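Local coordinates for protein manganese-containing pseudocatalase (Thermus thermophilus, PDB 2V8T) that probably breaks down hydrogen peroxide to water and oxygen at a pair of manganese ions, as a catalase of the ferritin-like clan, at residues 77-85 with 115-123. Sequence-based numbering, arbitrary orientation.
Sequences VAATINSLL and HFIAGGANS
L85, the last residue of helix 57-85, pushes its side chain into the turn formed by 115-123, while S123 lies along the same helix one to two turns earlier. Helix 57-85 is the ferritin-like bundle helix that also carries the manganese ligands E70 and H73, and the contact packs a short helical turn and the loop after it against its C-terminal end. CD1 of L85 sits over one face of the H115 imidazole in a CH-pi contact, 3.7 Å from the ring centroid and only 10° off the ring normal, and also touches the backbone of N122. CD2 lies between the two rings, 3.8 Å from CZ of F116 and as near to ND1 of H115. With CG of L85 anti to its carbonyl carbon (chi1 -67°) and the outer torsion extended (chi2 172°), one methyl lies over the imidazole and the other beside the phenyl ring. The far end of the imidazole is held separately, NE2 of H115 being hydrogen-bonded to Q27. At S123 the contact turns polar: the backbone N of S123 donates to OD1 of N82 at 2.8 Å, and the donor lies in the carbonyl plane of that amide. The other end of the N82 amide, ND2, binds OD1 of N49 of a neighbouring subunit, which also bonds OG of S123, so the carboxamide is fixed at both ends and ties the contact to the subunit interface. CG2 of I81 fills in beside this bond, 3.8 Å from CB of S123, and CB of A78 meets OG. Near the helix terminus, CB of L85 rests 3.4 Å from the carbonyl O of A121, and a water donates both to that oxygen and, at 2.9 Å, to the backbone O of N82.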
# COMPACT_ATOMS: atom_id res chain seq x y z
N VAL A 77 -11.94 -8.40 -20.56
CA VAL A 77 -11.46 -9.23 -19.46
C VAL A 77 -12.48 -9.22 -18.31
O VAL A 77 -12.75 -10.29 -17.72
CB VAL A 77 -10.05 -8.81 -19.01
CG1 VAL A 77 -9.60 -9.73 -17.87
CG2 VAL A 77 -9.07 -8.92 -20.18
N ALA A 78 -13.06 -8.05 -17.99
CA ALA A 78 -14.08 -8.02 -16.97
C ALA A 78 -15.25 -8.95 -17.33
O ALA A 78 -15.79 -9.64 -16.47
CB ALA A 78 -14.55 -6.61 -16.72
N ALA A 79 -15.66 -8.93 -18.61
CA ALA A 79 -16.76 -9.80 -19.06
C ALA A 79 -16.43 -11.27 -18.88
O ALA A 79 -17.31 -12.09 -18.57
CB ALA A 79 -17.13 -9.50 -20.50
N THR A 80 -15.16 -11.63 -19.10
CA THR A 80 -14.71 -12.99 -18.93
C THR A 80 -14.81 -13.41 -17.45
O THR A 80 -15.33 -14.47 -17.11
CB THR A 80 -13.26 -13.13 -19.44
OG1 THR A 80 -13.21 -12.77 -20.82
CG2 THR A 80 -12.75 -14.53 -19.29
N ILE A 81 -14.28 -12.56 -16.57
CA ILE A 81 -14.39 -12.80 -15.13
C ILE A 81 -15.84 -12.90 -14.70
O ILE A 81 -16.23 -13.82 -13.96
CB ILE A 81 -13.62 -11.69 -14.37
CG1 ILE A 81 -12.13 -11.83 -14.64
CG2 ILE A 81 -13.96 -11.70 -12.90
CD1 ILE A 81 -11.33 -10.58 -14.34
N ASN A 82 -16.67 -11.97 -15.17
CA ASN A 82 -18.07 -11.98 -14.79
C ASN A 82 -18.76 -13.26 -15.27
O ASN A 82 -19.64 -13.80 -14.59
CB ASN A 82 -18.78 -10.75 -15.30
CG ASN A 82 -18.33 -9.51 -14.55
OD1 ASN A 82 -17.90 -9.60 -13.40
ND2 ASN A 82 -18.47 -8.33 -15.20
N SER A 83 -18.41 -13.73 -16.46
CA SER A 83 -18.93 -14.97 -16.98
C SER A 83 -18.60 -16.14 -16.07
O SER A 83 -19.44 -17.02 -15.83
CB SER A 83 -18.40 -15.24 -18.39
OG SER A 83 -18.86 -14.31 -19.34
N LEU A 84 -17.35 -16.18 -15.59
CA LEU A 84 -16.90 -17.24 -14.70
C LEU A 84 -17.53 -17.15 -13.32
O LEU A 84 -17.61 -18.17 -12.62
CB LEU A 84 -15.37 -17.20 -14.61
CG LEU A 84 -14.65 -17.55 -15.92
CD1 LEU A 84 -13.18 -17.05 -15.84
CD2 LEU A 84 -14.72 -19.04 -16.21
N LEU A 85 -17.98 -15.97 -12.89
CA LEU A 85 -18.57 -15.79 -11.58
C LEU A 85 -20.10 -15.86 -11.59
O LEU A 85 -20.72 -15.91 -10.52
CB LEU A 85 -18.15 -14.44 -11.00
CG LEU A 85 -16.66 -14.33 -10.65
CD1 LEU A 85 -16.33 -12.91 -10.27
CD2 LEU A 85 -16.28 -15.29 -9.53
N HIS A 115 -14.49 -11.50 -4.35
CA HIS A 115 -15.45 -11.57 -5.44
C HIS A 115 -16.89 -11.71 -4.97
O HIS A 115 -17.80 -11.31 -5.68
CB HIS A 115 -15.12 -12.77 -6.35
CG HIS A 115 -14.07 -12.51 -7.35
ND1 HIS A 115 -13.30 -13.57 -7.84
CD2 HIS A 115 -13.76 -11.38 -8.03
CE1 HIS A 115 -12.55 -13.03 -8.80
NE2 HIS A 115 -12.79 -11.71 -8.95
N PHE A 116 -17.08 -12.38 -3.80
CA PHE A 116 -18.39 -12.71 -3.28
C PHE A 116 -18.82 -11.85 -2.09
O PHE A 116 -19.98 -11.88 -1.72
CB PHE A 116 -18.42 -14.20 -2.90
CG PHE A 116 -18.19 -15.08 -4.07
CD1 PHE A 116 -19.30 -15.41 -4.87
CD2 PHE A 116 -16.94 -15.53 -4.39
CE1 PHE A 116 -19.17 -16.14 -6.01
CE2 PHE A 116 -16.77 -16.28 -5.59
CZ PHE A 116 -17.92 -16.55 -6.37
N ILE A 117 -17.89 -11.12 -1.48
CA ILE A 117 -18.18 -10.23 -0.34
C ILE A 117 -18.23 -8.78 -0.81
O ILE A 117 -19.25 -8.13 -0.72
CB ILE A 117 -17.16 -10.44 0.81
CG1 ILE A 117 -17.15 -11.89 1.30
CG2 ILE A 117 -17.46 -9.44 1.93
CD1 ILE A 117 -15.98 -12.21 2.22
N ALA A 118 -17.11 -8.28 -1.29
CA ALA A 118 -17.07 -6.91 -1.82
C ALA A 118 -17.82 -6.81 -3.15
O ALA A 118 -18.54 -5.86 -3.41
CB ALA A 118 -15.62 -6.45 -2.03
N GLY A 119 -17.54 -7.74 -4.05
CA GLY A 119 -18.29 -7.83 -5.27
C GLY A 119 -19.57 -8.61 -5.04
O GLY A 119 -19.66 -9.44 -4.13
N GLY A 120 -20.55 -8.41 -5.91
CA GLY A 120 -21.72 -9.25 -5.96
C GLY A 120 -21.49 -10.40 -6.95
O GLY A 120 -22.17 -10.49 -7.98
N ALA A 121 -20.48 -11.24 -6.64
CA ALA A 121 -19.99 -12.23 -7.60
C ALA A 121 -19.65 -11.54 -8.94
O ALA A 121 -20.17 -11.90 -10.00
CB ALA A 121 -20.92 -13.40 -7.78
N ASN A 122 -18.77 -10.54 -8.87
CA ASN A 122 -18.39 -9.78 -10.07
C ASN A 122 -16.92 -9.37 -9.96
O ASN A 122 -16.28 -9.45 -8.92
CB ASN A 122 -19.33 -8.60 -10.32
CG ASN A 122 -19.48 -7.61 -9.20
OD1 ASN A 122 -18.41 -6.99 -8.73
ND2 ASN A 122 -20.62 -7.39 -8.71
N SER A 123 -16.42 -8.89 -11.12
CA SER A 123 -15.04 -8.46 -11.23
C SER A 123 -14.73 -7.31 -10.29
O SER A 123 -15.60 -6.50 -9.92
CB SER A 123 -14.73 -8.02 -12.68
OG SER A 123 -15.23 -6.75 -13.02
O HOH W 1 -20.86 -11.92 -12.71